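Local coordinates for hypothetical protein PA2218 (Pseudomonas aeruginosa, PDB 2HDW) that is of unknown specific function but has an alpha/beta hydrolase fold and is probably a hydrolase, at residues P243-P248 / A283-T288; E335-P340 / R353-R358; E55-F60 / V108-S113; A158-S163 / D192-A197. All coordinates share one frame; numbering follows the deposited sequence.

The four contacts are spread over one alpha/beta hydrolase chain and none touches another. Interaction 1 (243-248 with 283-288) joins the loops that precede and follow helix 258-267 in the chain, and interaction 2 (335-340 with 353-358) sits at the edge strand 334-339; their centres are 34 Å apart, on opposite sides of the chain's centre. Interaction 3 (55-60 with 108-113) comes closest to interaction 2, about 6 Å between nearest atoms, and lies about 8 Å from interaction 1 by the same measure. Interaction 4 (158-163 with 192-197) joins helix 148-164 to the turn before strand 197-201, its centre 31 Å from that of interaction 1.

Interaction 1 of 4, residues P243-P248 / A283-T288; sequences PAYQPP and AWTMTT
Ala244 and Gln246 bond to the 283-288 loop on either side of Tyr245, which pairs with Thr285 in a single beta bridge, CA to CA 4.1 Å. Met286 N donates to Ala244 O at 2.9 Å, and Gln246 N donates to Trp284 O at 3.0 Å, almost straight at 176°. Beside this bridge the Tyr245 ring crosses Thr285 obliquely, its CE1 lying 3.5 Å from Thr285 CG2. Met286 lays CG 3.7 Å from Tyr245 C and SD 4.0 Å from Ala244 CB. Ala244 O takes a second donor, water 1 at 2.8 Å, which in turn accepts from Thr287 N. Further out, Thr285 OG1 and Thr288 OG1 share a hydrogen bond across a type I turn, and Tyr245 OH bonds to Arg143 O. The two well-defined direct hydrogen bonds between the segments both use main-chain amides; the side chains add close packing, part of it against carbonyl oxygens.

Interaction 2 of 4, residues E335-P340 / R353-R358; sequences ELLIVP and RIPFDR
Val339 and Arg353 make the nearest backbone approach, CA to CA 7.1 Å, where strand 334-339 faces the loop 353-355 that leads into the helix beginning at Phe356; no direct backbone hydrogen bond joins the two segments. Glu335, Leu337 and Val339 all direct their CB atoms at this loop and helix start. Val339 CG1 lies 3.6 Å from Arg353 O, and its other branch, CG2, is 4.3 Å from Pro355 CD. Leu337 reaches out with CG anti to its backbone N (chi1 -179°), and its CD2 touches Arg358 CD at 3.9 Å, the two side chains crossing obliquely. The polar end of the contact is a tip-to-tip meeting of Glu335 and Arg358: OE1 of Glu335 lies 3.2 Å from Arg358 NH1 in a salt bridge, at the edge of a guanidinium turned 31° from the carboxylate plane. Water 2 closes a second route, donating to Glu335 OE2 at 2.7 Å and accepting from Arg358 NH1 at 2.7 Å. Pro355, at the N-cap position and the centre of an inverse gamma turn, also touches Ile312 of the adjoining strand 309-314. The apolar residues and the charged pair together set the start of the C-terminal helix 356-366 against the edge strand 334-339, a strand and helix packing that belongs to the alpha/beta hydrolase fold.

Interaction 3 of 4, residues E55-F60 / V108-S113; sequences EWDKTF and VKEQSS
Lys58 and Glu110 bring the backbones within 4.4 Å, CA to CA, where the irregular segment 55-60 meets the type I turn from Val108 to Gln111 that precedes helix 112-122. Two donors of Thr59 converge on one carbonyl: Thr59 N bonds to Glu110 O at 3.0 Å, and Thr59 OG1 donates to Glu110 O at 2.7 Å. The hydroxyl lies in the carbonyl plane on a lone pair, while the amide is tilted 15° from it. With chi1 at 51°, OG1 stands between the backbone N and carbonyl carbon of Thr59, close enough to its own amide for both to reach the same acceptor. Glu110 packs its CG 4.0 Å from Lys58 CD. Water 3 accepts from Lys58 NZ and donates to Asp57 OD1 and Glu110 OE2, each at 2.6 Å. Around it, Lys109 NZ forms a salt bridge with Glu110 OE2, Arg276 pairs with both Asp57 and Glu110, Asp57 OD2 also has a hydrogen bond with His274 NE2, and Lys58 NZ pairs with Asp84. Since the two carboxylate oxygens OD1 of Asp57 and OE2 of Glu110 lie 4.3 Å apart, the water and the surrounding cations would be expected to offset their mutual repulsion.

Interaction 4 of 4, residues A158-S163 / D192-A197; sequences AVDFIS and DKRVKA
Asp160 OD1 is gripped by two nitrogens of Arg194, NH1 at 2.7 Å and NH2 at 2.9 Å, in an end-on salt bridge to a single oxygen. The side chains cross at about a right angle, with carboxylate and guanidinium planes 68° apart. Asp192 holds the same guanidinium differently, side-on: Arg194 NE donates to Asp192 OD1 at 2.9 Å on its syn lone pair, and Arg194 NH2 reaches Asp192 OD2. The bend at chi3 (-60°) places NE within bonding distance of Asp192 OD1. Asp192 OD1 also accepts from the backbone N of Arg194, an Asx turn at the start of the type I turn from Asp192 to Val195. In this alpha/beta hydrolase fold, the turn connects helix 180-191 to strand 197-201, and the three charged residues tie it to helix 148-164. Val159 covers one face of the guanidinium with CG1, 3.7 Å above the plane and offset toward the rim. Its other methyl, CG2, meets Val195 CG2 at 4.1 Å, while Val100 of strand 96-102 also touches Val159. Ser156, one helical turn before Asp160, contributes its hydroxyl to Asp192 OD2 and its carbonyl to Arg194 NH2.

Interaction 1 of 4, residues P243-P248 / A283-T288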
loop_
_atom_site.group_PDB
_atom_site.type_symbol
_atom_site.label_atom_id
_atom_site.label_comp_id
_atom_site.label_asym_id
_atom_site.label_seq_id
_atom_site.Cartn_x
_atom_site.Cartn_y
_atom_site.Cartn_z
ATOM N N PRO A 243 15.913 -1.759 18.451
ATOM C CA PRO A 243 14.848 -0.761 18.563
ATOM C C PRO A 243 13.599 -1.274 19.271
ATOM O O PRO A 243 13.222 -2.440 19.131
ATOM C CB PRO A 243 14.572 -0.407 17.109
ATOM C CG PRO A 243 14.727 -1.744 16.436
ATOM C CD PRO A 243 15.992 -2.293 17.078
ATOM N N ALA A 244 12.964 -0.394 20.039
ATOM C CA ALA A 244 11.736 -0.747 20.741
ATOM C C ALA A 244 10.566 -0.531 19.780
ATOM O O ALA A 244 10.671 0.244 18.826
ATOM C CB ALA A 244 11.567 0.128 21.974
ATOM N N TYR A 245 9.455 -1.218 20.031
ATOM C CA TYR A 245 8.272 -1.091 19.186
ATOM C C TYR A 245 7.196 -0.257 19.862
ATOM O O TYR A 245 7.133 -0.190 21.088
ATOM C CB TYR A 245 7.725 -2.481 18.835
ATOM C CG TYR A 245 8.596 -3.201 17.833
ATOM C CD1 TYR A 245 8.565 -2.854 16.481
ATOM C CD2 TYR A 245 9.526 -4.152 18.246
ATOM C CE1 TYR A 245 9.445 -3.426 15.568
ATOM C CE2 TYR A 245 10.418 -4.733 17.339
ATOM C CZ TYR A 245 10.372 -4.361 16.002
ATOM O OH TYR A 245 11.268 -4.900 15.109
ATOM N N GLN A 246 6.361 0.392 19.056
ATOM C CA GLN A 246 5.282 1.211 19.590
ATOM C C GLN A 246 4.251 0.269 20.208
ATOM O O GLN A 246 4.287 -0.940 19.969
ATOM C CB GLN A 246 4.645 2.028 18.462
ATOM C CG GLN A 246 5.657 2.823 17.650
ATOM C CD GLN A 246 5.026 3.619 16.522
ATOM O OE1 GLN A 246 5.721 4.107 15.632
ATOM N NE2 GLN A 246 3.710 3.763 16.561
ATOM N N PRO A 247 3.331 0.804 21.026
ATOM C CA PRO A 247 2.304 -0.037 21.653
ATOM C C PRO A 247 1.477 -0.736 20.571
ATOM O O PRO A 247 1.359 -0.225 19.457
ATOM C CB PRO A 247 1.480 0.972 22.449
ATOM C CG PRO A 247 2.500 2.011 22.823
ATOM C CD PRO A 247 3.264 2.187 21.532
ATOM N N PRO A 248 0.900 -1.912 20.880
ATOM C CA PRO A 248 0.089 -2.662 19.911
ATOM C C PRO A 248 -0.919 -1.788 19.164
ATOM O O PRO A 248 -1.598 -0.954 19.763
ATOM C CB PRO A 248 -0.594 -3.719 20.778
ATOM C CG PRO A 248 0.450 -4.001 21.811
ATOM C CD PRO A 248 0.928 -2.605 22.181
ATOM N N ALA A 283 3.153 -3.482 15.526
ATOM C CA ALA A 283 3.528 -2.074 15.423
ATOM C C ALA A 283 4.859 -1.828 14.751
ATOM O O ALA A 283 5.677 -2.731 14.603
ATOM C CB ALA A 283 3.567 -1.455 16.801
ATOM N N TRP A 284 5.070 -0.581 14.352
ATOM C CA TRP A 284 6.328 -0.186 13.737
ATOM C C TRP A 284 7.265 0.116 14.895
ATOM O O TRP A 284 6.826 0.237 16.046
ATOM C CB TRP A 284 6.172 1.099 12.924
ATOM C CG TRP A 284 5.185 1.017 11.801
ATOM C CD1 TRP A 284 3.951 1.596 11.752
ATOM C CD2 TRP A 284 5.360 0.332 10.555
ATOM N NE1 TRP A 284 3.343 1.317 10.550
ATOM C CE2 TRP A 284 4.187 0.543 9.796
ATOM C CE3 TRP A 284 6.395 -0.438 10.005
ATOM C CZ2 TRP A 284 4.017 0.008 8.513
ATOM C CZ3 TRP A 284 6.224 -0.971 8.727
ATOM C CH2 TRP A 284 5.042 -0.743 7.998
ATOM N N THR A 285 8.546 0.245 14.590
ATOM C CA THR A 285 9.529 0.588 15.611
ATOM C C THR A 285 9.147 1.991 16.051
ATOM O O THR A 285 8.543 2.741 15.277
ATOM C CB THR A 285 10.937 0.649 15.023
ATOM O OG1 THR A 285 10.948 1.592 13.942
ATOM C CG2 THR A 285 11.365 -0.720 14.515
ATOM N N MET A 286 9.494 2.348 17.284
ATOM C CA MET A 286 9.177 3.673 17.797
ATOM C C MET A 286 9.826 4.786 16.975
ATOM O O MET A 286 9.259 5.864 16.838
ATOM C CB MET A 286 9.600 3.794 19.272
ATOM C CG MET A 286 8.672 3.061 20.256
ATOM S SD MET A 286 9.097 3.333 22.002
ATOM C CE MET A 286 8.376 4.928 22.249
ATOM N N THR A 287 10.997 4.537 16.397
ATOM C CA THR A 287 11.652 5.589 15.620
ATOM C C THR A 287 11.333 5.640 14.116
ATOM O O THR A 287 11.913 6.444 13.381
ATOM C CB THR A 287 13.189 5.554 15.838
ATOM O OG1 THR A 287 13.701 4.243 15.561
ATOM C CG2 THR A 287 13.513 5.920 17.283
ATOM N N THR A 288 10.394 4.813 13.662
ATOM C CA THR A 288 10.022 4.798 12.243
ATOM C C THR A 288 9.622 6.168 11.676
ATOM O O THR A 288 10.003 6.516 10.559
ATOM C CB THR A 288 8.871 3.784 11.978
ATOM O OG1 THR A 288 9.417 2.463 11.857
ATOM C CG2 THR A 288 8.111 4.135 10.697
HETATM O O HOH W 1 12.342 2.388 18.046
#

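Interaction 2 of 4, residues E335-P340 / R353-R358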
loop_
_atom_site.group_PDB
_atom_site.type_symbol
_atom_site.label_atom_id
_atom_site.label_comp_id
_atom_site.label_asym_id
_atom_site.label_seq_id
_atom_site.Cartn_x
_atom_site.Cartn_y
_atom_site.Cartn_z
ATOM N N GLU A 335 -8.489 12.295 -12.341
ATOM C CA GLU A 335 -9.887 12.206 -11.954
ATOM C C GLU A 335 -10.029 11.810 -10.501
ATOM O O GLU A 335 -9.361 10.891 -10.027
ATOM C CB GLU A 335 -10.655 11.182 -12.797
ATOM C CG GLU A 335 -12.136 11.129 -12.406
ATOM C CD GLU A 335 -12.893 9.975 -13.033
ATOM O OE1 GLU A 335 -12.591 9.616 -14.190
ATOM O OE2 GLU A 335 -13.804 9.435 -12.370
ATOM N N LEU A 336 -10.900 12.520 -9.797
ATOM C CA LEU A 336 -11.188 12.207 -8.407
ATOM C C LEU A 336 -12.582 11.588 -8.416
ATOM O O LEU A 336 -13.567 12.256 -8.715
ATOM C CB LEU A 336 -11.167 13.470 -7.543
ATOM C CG LEU A 336 -11.706 13.290 -6.117
ATOM C CD1 LEU A 336 -11.091 12.055 -5.463
ATOM C CD2 LEU A 336 -11.405 14.550 -5.303
ATOM N N LEU A 337 -12.652 10.299 -8.112
ATOM C CA LEU A 337 -13.917 9.577 -8.099
ATOM C C LEU A 337 -14.370 9.337 -6.665
ATOM O O LEU A 337 -13.719 8.616 -5.913
ATOM C CB LEU A 337 -13.742 8.238 -8.820
ATOM C CG LEU A 337 -14.940 7.298 -8.956
ATOM C CD1 LEU A 337 -16.082 7.986 -9.704
ATOM C CD2 LEU A 337 -14.487 6.045 -9.706
ATOM N N ILE A 338 -15.497 9.940 -6.297
ATOM C CA ILE A 338 -16.040 9.798 -4.951
ATOM C C ILE A 338 -17.126 8.722 -4.915
ATOM O O ILE A 338 -18.056 8.745 -5.719
ATOM C CB ILE A 338 -16.643 11.142 -4.464
ATOM C CG1 ILE A 338 -15.553 12.223 -4.432
ATOM C CG2 ILE A 338 -17.270 10.975 -3.089
ATOM C CD1 ILE A 338 -14.341 11.876 -3.573
ATOM N N VAL A 339 -16.994 7.771 -3.994
ATOM C CA VAL A 339 -17.978 6.705 -3.851
ATOM C C VAL A 339 -19.003 7.160 -2.822
ATOM O O VAL A 339 -18.693 7.276 -1.631
ATOM C CB VAL A 339 -17.322 5.398 -3.371
ATOM C CG1 VAL A 339 -18.390 4.333 -3.138
ATOM C CG2 VAL A 339 -16.306 4.922 -4.407
ATOM N N PRO A 340 -20.244 7.414 -3.260
ATOM C CA PRO A 340 -21.276 7.866 -2.319
ATOM C C PRO A 340 -21.462 7.003 -1.076
ATOM O O PRO A 340 -21.550 5.780 -1.159
ATOM C CB PRO A 340 -22.537 7.923 -3.185
ATOM C CG PRO A 340 -22.278 6.883 -4.250
ATOM C CD PRO A 340 -20.825 7.119 -4.584
ATOM N N ARG A 353 -18.710 -1.626 -2.725
ATOM C CA ARG A 353 -18.230 -0.266 -2.493
ATOM C C ARG A 353 -16.979 0.011 -3.331
ATOM O O ARG A 353 -16.737 1.147 -3.750
ATOM C CB ARG A 353 -17.927 -0.055 -1.004
ATOM C CG ARG A 353 -19.126 -0.279 -0.080
ATOM C CD ARG A 353 -20.256 0.684 -0.402
ATOM N NE ARG A 353 -21.482 0.391 0.341
ATOM C CZ ARG A 353 -21.651 0.607 1.642
ATOM N NH1 ARG A 353 -20.671 1.124 2.368
ATOM N NH2 ARG A 353 -22.810 0.311 2.215
ATOM N N ILE A 354 -16.183 -1.027 -3.566
ATOM C CA ILE A 354 -14.972 -0.885 -4.381
ATOM C C ILE A 354 -15.386 -0.941 -5.850
ATOM O O ILE A 354 -15.942 -1.942 -6.303
ATOM C CB ILE A 354 -13.962 -2.025 -4.110
ATOM C CG1 ILE A 354 -13.593 -2.059 -2.622
ATOM C CG2 ILE A 354 -12.711 -1.813 -4.953
ATOM C CD1 ILE A 354 -12.699 -3.238 -2.234
ATOM N N PRO A 355 -15.119 0.134 -6.617
ATOM C CA PRO A 355 -15.484 0.172 -8.040
ATOM C C PRO A 355 -14.538 -0.604 -8.959
ATOM O O PRO A 355 -13.801 -0.011 -9.746
ATOM C CB PRO A 355 -15.499 1.668 -8.348
ATOM C CG PRO A 355 -14.388 2.183 -7.494
ATOM C CD PRO A 355 -14.577 1.435 -6.177
ATOM N N PHE A 356 -14.571 -1.931 -8.868
ATOM C CA PHE A 356 -13.695 -2.754 -9.693
ATOM C C PHE A 356 -13.984 -2.627 -11.183
ATOM O O PHE A 356 -13.060 -2.688 -11.991
ATOM C CB PHE A 356 -13.771 -4.221 -9.261
ATOM C CG PHE A 356 -12.983 -4.527 -8.016
ATOM C CD1 PHE A 356 -11.604 -4.346 -7.990
ATOM C CD2 PHE A 356 -13.618 -5.014 -6.878
ATOM C CE1 PHE A 356 -10.864 -4.647 -6.851
ATOM C CE2 PHE A 356 -12.891 -5.322 -5.728
ATOM C CZ PHE A 356 -11.514 -5.139 -5.712
ATOM N N ASP A 357 -15.252 -2.458 -11.557
ATOM C CA ASP A 357 -15.584 -2.304 -12.976
ATOM C C ASP A 357 -14.792 -1.111 -13.513
ATOM O O ASP A 357 -14.111 -1.211 -14.535
ATOM C CB ASP A 357 -17.081 -2.030 -13.174
ATOM C CG ASP A 357 -17.951 -3.269 -12.981
ATOM O OD1 ASP A 357 -17.444 -4.311 -12.522
ATOM O OD2 ASP A 357 -19.163 -3.186 -13.288
ATOM N N ARG A 358 -14.893 0.016 -12.810
ATOM C CA ARG A 358 -14.202 1.245 -13.188
ATOM C C ARG A 358 -12.693 1.111 -13.160
ATOM O O ARG A 358 -12.002 1.682 -13.996
ATOM C CB ARG A 358 -14.607 2.388 -12.259
ATOM C CG ARG A 358 -15.493 3.440 -12.900
ATOM C CD ARG A 358 -14.701 4.651 -13.379
ATOM N NE ARG A 358 -13.791 4.357 -14.479
ATOM C CZ ARG A 358 -13.015 5.264 -15.071
ATOM N NH1 ARG A 358 -13.044 6.526 -14.665
ATOM N NH2 ARG A 358 -12.205 4.909 -16.066
HETATM O O HOH W 2 -15.322 7.633 -13.656
#

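Interaction 3 of 4, residues E55-F60 / V108-S113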
loop_
_atom_site.group_PDB
_atom_site.type_symbol
_atom_site.label_atom_id
_atom_site.label_comp_id
_atom_site.label_asym_id
_atom_site.label_seq_id
_atom_site.Cartn_x
_atom_site.Cartn_y
_atom_site.Cartn_z
ATOM N N GLU A 55 0.282 -22.475 3.225
ATOM C CA GLU A 55 -1.089 -22.519 3.712
ATOM C C GLU A 55 -1.835 -21.334 3.116
ATOM O O GLU A 55 -1.273 -20.242 3.003
ATOM C CB GLU A 55 -1.114 -22.411 5.238
ATOM C CG GLU A 55 -0.345 -23.503 5.953
ATOM C CD GLU A 55 -0.893 -24.884 5.650
ATOM O OE1 GLU A 55 -2.093 -25.118 5.916
ATOM O OE2 GLU A 55 -0.127 -25.735 5.146
ATOM N N TRP A 56 -3.084 -21.541 2.710
ATOM C CA TRP A 56 -3.857 -20.433 2.174
ATOM C C TRP A 56 -4.375 -19.672 3.387
ATOM O O TRP A 56 -5.428 -19.998 3.945
ATOM C CB TRP A 56 -5.030 -20.918 1.313
ATOM C CG TRP A 56 -5.810 -19.766 0.739
ATOM C CD1 TRP A 56 -6.980 -19.245 1.212
ATOM C CD2 TRP A 56 -5.420 -18.938 -0.363
ATOM N NE1 TRP A 56 -7.344 -18.141 0.475
ATOM C CE2 TRP A 56 -6.402 -17.930 -0.498
ATOM C CE3 TRP A 56 -4.331 -18.945 -1.248
ATOM C CZ2 TRP A 56 -6.328 -16.940 -1.484
ATOM C CZ3 TRP A 56 -4.258 -17.958 -2.228
ATOM C CH2 TRP A 56 -5.251 -16.971 -2.336
ATOM N N ASP A 57 -3.613 -18.668 3.804
ATOM C CA ASP A 57 -3.973 -17.867 4.966
ATOM C C ASP A 57 -4.450 -16.466 4.578
ATOM O O ASP A 57 -4.288 -15.515 5.345
ATOM C CB ASP A 57 -2.769 -17.773 5.914
ATOM C CG ASP A 57 -1.590 -17.038 5.297
ATOM O OD1 ASP A 57 -1.412 -17.104 4.061
ATOM O OD2 ASP A 57 -0.830 -16.400 6.052
ATOM N N LYS A 58 -5.031 -16.339 3.387
ATOM C CA LYS A 58 -5.542 -15.050 2.931
ATOM C C LYS A 58 -6.851 -14.736 3.661
ATOM O O LYS A 58 -7.481 -15.626 4.242
ATOM C CB LYS A 58 -5.781 -15.062 1.415
ATOM C CG LYS A 58 -4.561 -14.698 0.546
ATOM C CD LYS A 58 -3.418 -15.698 0.675
ATOM C CE LYS A 58 -2.285 -15.374 -0.304
ATOM N NZ LYS A 58 -1.059 -16.197 -0.053
ATOM N N THR A 59 -7.251 -13.469 3.623
ATOM C CA THR A 59 -8.474 -13.019 4.277
ATOM C C THR A 59 -9.671 -13.164 3.343
ATOM O O THR A 59 -10.759 -12.670 3.633
ATOM C CB THR A 59 -8.359 -11.548 4.702
ATOM O OG1 THR A 59 -7.931 -10.765 3.584
ATOM C CG2 THR A 59 -7.364 -11.394 5.843
ATOM N N PHE A 60 -9.453 -13.842 2.220
ATOM C CA PHE A 60 -10.491 -14.071 1.224
ATOM C C PHE A 60 -10.214 -15.437 0.605
ATOM O O PHE A 60 -9.078 -15.911 0.620
ATOM C CB PHE A 60 -10.432 -12.975 0.159
ATOM C CG PHE A 60 -9.073 -12.807 -0.448
ATOM C CD1 PHE A 60 -8.684 -13.575 -1.538
ATOM C CD2 PHE A 60 -8.154 -11.927 0.118
ATOM C CE1 PHE A 60 -7.396 -13.472 -2.057
ATOM C CE2 PHE A 60 -6.865 -11.819 -0.391
ATOM C CZ PHE A 60 -6.487 -12.595 -1.482
ATOM N N VAL A 108 -0.504 -6.487 5.203
ATOM C CA VAL A 108 0.240 -7.460 4.411
ATOM C C VAL A 108 -0.581 -7.912 3.209
ATOM O O VAL A 108 -1.794 -7.673 3.141
ATOM C CB VAL A 108 0.634 -8.698 5.249
ATOM C CG1 VAL A 108 1.653 -8.297 6.297
ATOM C CG2 VAL A 108 -0.606 -9.307 5.910
ATOM N N LYS A 109 0.090 -8.574 2.273
ATOM C CA LYS A 109 -0.534 -9.052 1.048
ATOM C C LYS A 109 -1.744 -9.969 1.234
ATOM O O LYS A 109 -2.563 -10.094 0.327
ATOM C CB LYS A 109 0.511 -9.765 0.184
ATOM C CG LYS A 109 1.098 -11.025 0.820
ATOM C CD LYS A 109 2.298 -11.526 0.026
ATOM C CE LYS A 109 2.815 -12.869 0.545
ATOM N NZ LYS A 109 3.152 -12.851 1.999
ATOM N N GLU A 110 -1.861 -10.618 2.387
ATOM C CA GLU A 110 -2.997 -11.508 2.611
ATOM C C GLU A 110 -4.277 -10.728 2.911
ATOM O O GLU A 110 -5.371 -11.296 2.955
ATOM C CB GLU A 110 -2.703 -12.484 3.756
ATOM C CG GLU A 110 -1.578 -13.486 3.468
ATOM C CD GLU A 110 -0.187 -12.876 3.570
ATOM O OE1 GLU A 110 -0.056 -11.725 4.048
ATOM O OE2 GLU A 110 0.788 -13.556 3.187
ATOM N N GLN A 111 -4.139 -9.422 3.115
ATOM C CA GLN A 111 -5.287 -8.590 3.407
ATOM C C GLN A 111 -5.819 -7.905 2.138
ATOM O O GLN A 111 -5.879 -8.536 1.082
ATOM C CB GLN A 111 -4.920 -7.593 4.523
ATOM C CG GLN A 111 -4.604 -8.323 5.842
ATOM C CD GLN A 111 -3.951 -7.450 6.900
ATOM O OE1 GLN A 111 -2.977 -6.741 6.629
ATOM N NE2 GLN A 111 -4.472 -7.514 8.124
ATOM N N SER A 112 -6.188 -6.633 2.232
ATOM C CA SER A 112 -6.759 -5.906 1.100
ATOM C C SER A 112 -6.044 -5.959 -0.258
ATOM O O SER A 112 -6.698 -6.165 -1.285
ATOM C CB SER A 112 -6.985 -4.442 1.485
ATOM O OG SER A 112 -7.807 -3.795 0.527
ATOM N N SER A 113 -4.729 -5.760 -0.288
ATOM C CA SER A 113 -4.022 -5.786 -1.569
ATOM C C SER A 113 -4.215 -7.126 -2.277
ATOM O O SER A 113 -4.367 -7.180 -3.498
ATOM C CB SER A 113 -2.524 -5.490 -1.382
ATOM O OG SER A 113 -1.901 -6.412 -0.501
HETATM O O HOH W 3 0.328 -16.032 2.398
#

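Interaction 4 of 4, residues A158-S163 / D192-A197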
loop_
_atom_site.group_PDB
_atom_site.type_symbol
_atom_site.label_atom_id
_atom_site.label_comp_id
_atom_site.label_asym_id
_atom_site.label_seq_id
_atom_site.Cartn_x
_atom_site.Cartn_y
_atom_site.Cartn_z
ATOM N N ALA A 158 8.745 -4.211 -7.427
ATOM C CA ALA A 158 7.665 -5.121 -7.793
ATOM C C ALA A 158 7.424 -5.030 -9.299
ATOM O O ALA A 158 7.176 -6.042 -9.960
ATOM C CB ALA A 158 6.389 -4.771 -7.026
ATOM N N VAL A 159 7.508 -3.819 -9.844
ATOM C CA VAL A 159 7.326 -3.628 -11.276
ATOM C C VAL A 159 8.476 -4.334 -11.999
ATOM O O VAL A 159 8.286 -4.904 -13.076
ATOM C CB VAL A 159 7.306 -2.128 -11.646
ATOM C CG1 VAL A 159 7.314 -1.957 -13.161
ATOM C CG2 VAL A 159 6.059 -1.473 -11.054
ATOM N N ASP A 160 9.669 -4.296 -11.401
ATOM C CA ASP A 160 10.832 -4.967 -11.981
ATOM C C ASP A 160 10.524 -6.450 -12.212
ATOM O O ASP A 160 10.830 -7.006 -13.270
ATOM C CB ASP A 160 12.046 -4.892 -11.041
ATOM C CG ASP A 160 12.755 -3.550 -11.081
ATOM O OD1 ASP A 160 12.394 -2.683 -11.904
ATOM O OD2 ASP A 160 13.699 -3.369 -10.277
ATOM N N PHE A 161 9.928 -7.087 -11.211
ATOM C CA PHE A 161 9.624 -8.509 -11.300
ATOM C C PHE A 161 8.492 -8.852 -12.249
ATOM O O PHE A 161 8.652 -9.680 -13.143
ATOM C CB PHE A 161 9.293 -9.076 -9.919
ATOM C CG PHE A 161 8.989 -10.547 -9.937
ATOM C CD1 PHE A 161 10.017 -11.481 -9.963
ATOM C CD2 PHE A 161 7.674 -10.995 -9.979
ATOM C CE1 PHE A 161 9.740 -12.844 -10.033
ATOM C CE2 PHE A 161 7.384 -12.356 -10.051
ATOM C CZ PHE A 161 8.422 -13.280 -10.078
ATOM N N ILE A 162 7.344 -8.219 -12.050
ATOM C CA ILE A 162 6.182 -8.485 -12.883
ATOM C C ILE A 162 6.512 -8.270 -14.363
ATOM O O ILE A 162 5.992 -8.974 -15.227
ATOM C CB ILE A 162 4.981 -7.599 -12.433
ATOM C CG1 ILE A 162 3.661 -8.240 -12.867
ATOM C CG2 ILE A 162 5.102 -6.195 -13.017
ATOM C CD1 ILE A 162 2.471 -7.766 -12.057
ATOM N N SER A 163 7.407 -7.325 -14.637
ATOM C CA SER A 163 7.832 -6.982 -15.999
ATOM C C SER A 163 8.539 -8.081 -16.770
ATOM O O SER A 163 8.395 -8.174 -17.989
ATOM C CB SER A 163 8.770 -5.767 -15.980
ATOM O OG SER A 163 8.086 -4.596 -15.601
ATOM N N ASP A 192 9.175 6.633 -12.078
ATOM C CA ASP A 192 9.295 5.366 -12.799
ATOM C C ASP A 192 8.434 5.472 -14.063
ATOM O O ASP A 192 7.239 5.183 -14.036
ATOM C CB ASP A 192 8.800 4.204 -11.941
ATOM C CG ASP A 192 9.101 2.846 -12.566
ATOM O OD1 ASP A 192 9.428 2.789 -13.775
ATOM O OD2 ASP A 192 9.004 1.832 -11.849
ATOM N N LYS A 193 9.052 5.892 -15.163
ATOM C CA LYS A 193 8.354 6.081 -16.430
ATOM C C LYS A 193 7.789 4.817 -17.079
ATOM O O LYS A 193 7.045 4.900 -18.058
ATOM C CB LYS A 193 9.274 6.805 -17.415
ATOM C CG LYS A 193 9.848 8.107 -16.859
ATOM C CD LYS A 193 8.744 9.052 -16.382
ATOM C CE LYS A 193 9.334 10.362 -15.849
ATOM N NZ LYS A 193 8.298 11.285 -15.298
ATOM N N ARG A 194 8.144 3.653 -16.544
ATOM C CA ARG A 194 7.634 2.395 -17.082
ATOM C C ARG A 194 6.153 2.206 -16.735
ATOM O O ARG A 194 5.409 1.595 -17.500
ATOM C CB ARG A 194 8.439 1.220 -16.529
ATOM C CG ARG A 194 9.928 1.262 -16.845
ATOM C CD ARG A 194 10.653 0.152 -16.111
ATOM N NE ARG A 194 10.485 0.280 -14.669
ATOM C CZ ARG A 194 10.823 -0.651 -13.784
ATOM N NH1 ARG A 194 11.360 -1.797 -14.191
ATOM N NH2 ARG A 194 10.597 -0.447 -12.486
ATOM N N VAL A 195 5.727 2.728 -15.583
ATOM C CA VAL A 195 4.337 2.595 -15.145
ATOM C C VAL A 195 3.450 3.522 -15.981
ATOM O O VAL A 195 3.606 4.748 -15.957
ATOM C CB VAL A 195 4.196 2.920 -13.638
ATOM C CG1 VAL A 195 2.788 2.609 -13.164
ATOM C CG2 VAL A 195 5.213 2.108 -12.836
ATOM N N LYS A 196 2.520 2.918 -16.717
ATOM C CA LYS A 196 1.637 3.640 -17.633
ATOM C C LYS A 196 0.426 4.371 -17.065
ATOM O O LYS A 196 -0.040 5.342 -17.658
ATOM C CB LYS A 196 1.154 2.684 -18.729
ATOM C CG LYS A 196 2.268 2.071 -19.567
ATOM C CD LYS A 196 3.146 3.141 -20.203
ATOM C CE LYS A 196 3.940 2.581 -21.381
ATOM N NZ LYS A 196 4.774 1.422 -20.991
ATOM N N ALA A 197 -0.097 3.900 -15.942
ATOM C CA ALA A 197 -1.267 4.524 -15.334
ATOM C C ALA A 197 -1.283 4.158 -13.863
ATOM O O ALA A 197 -0.666 3.172 -13.465
ATOM C CB ALA A 197 -2.543 4.030 -16.018
#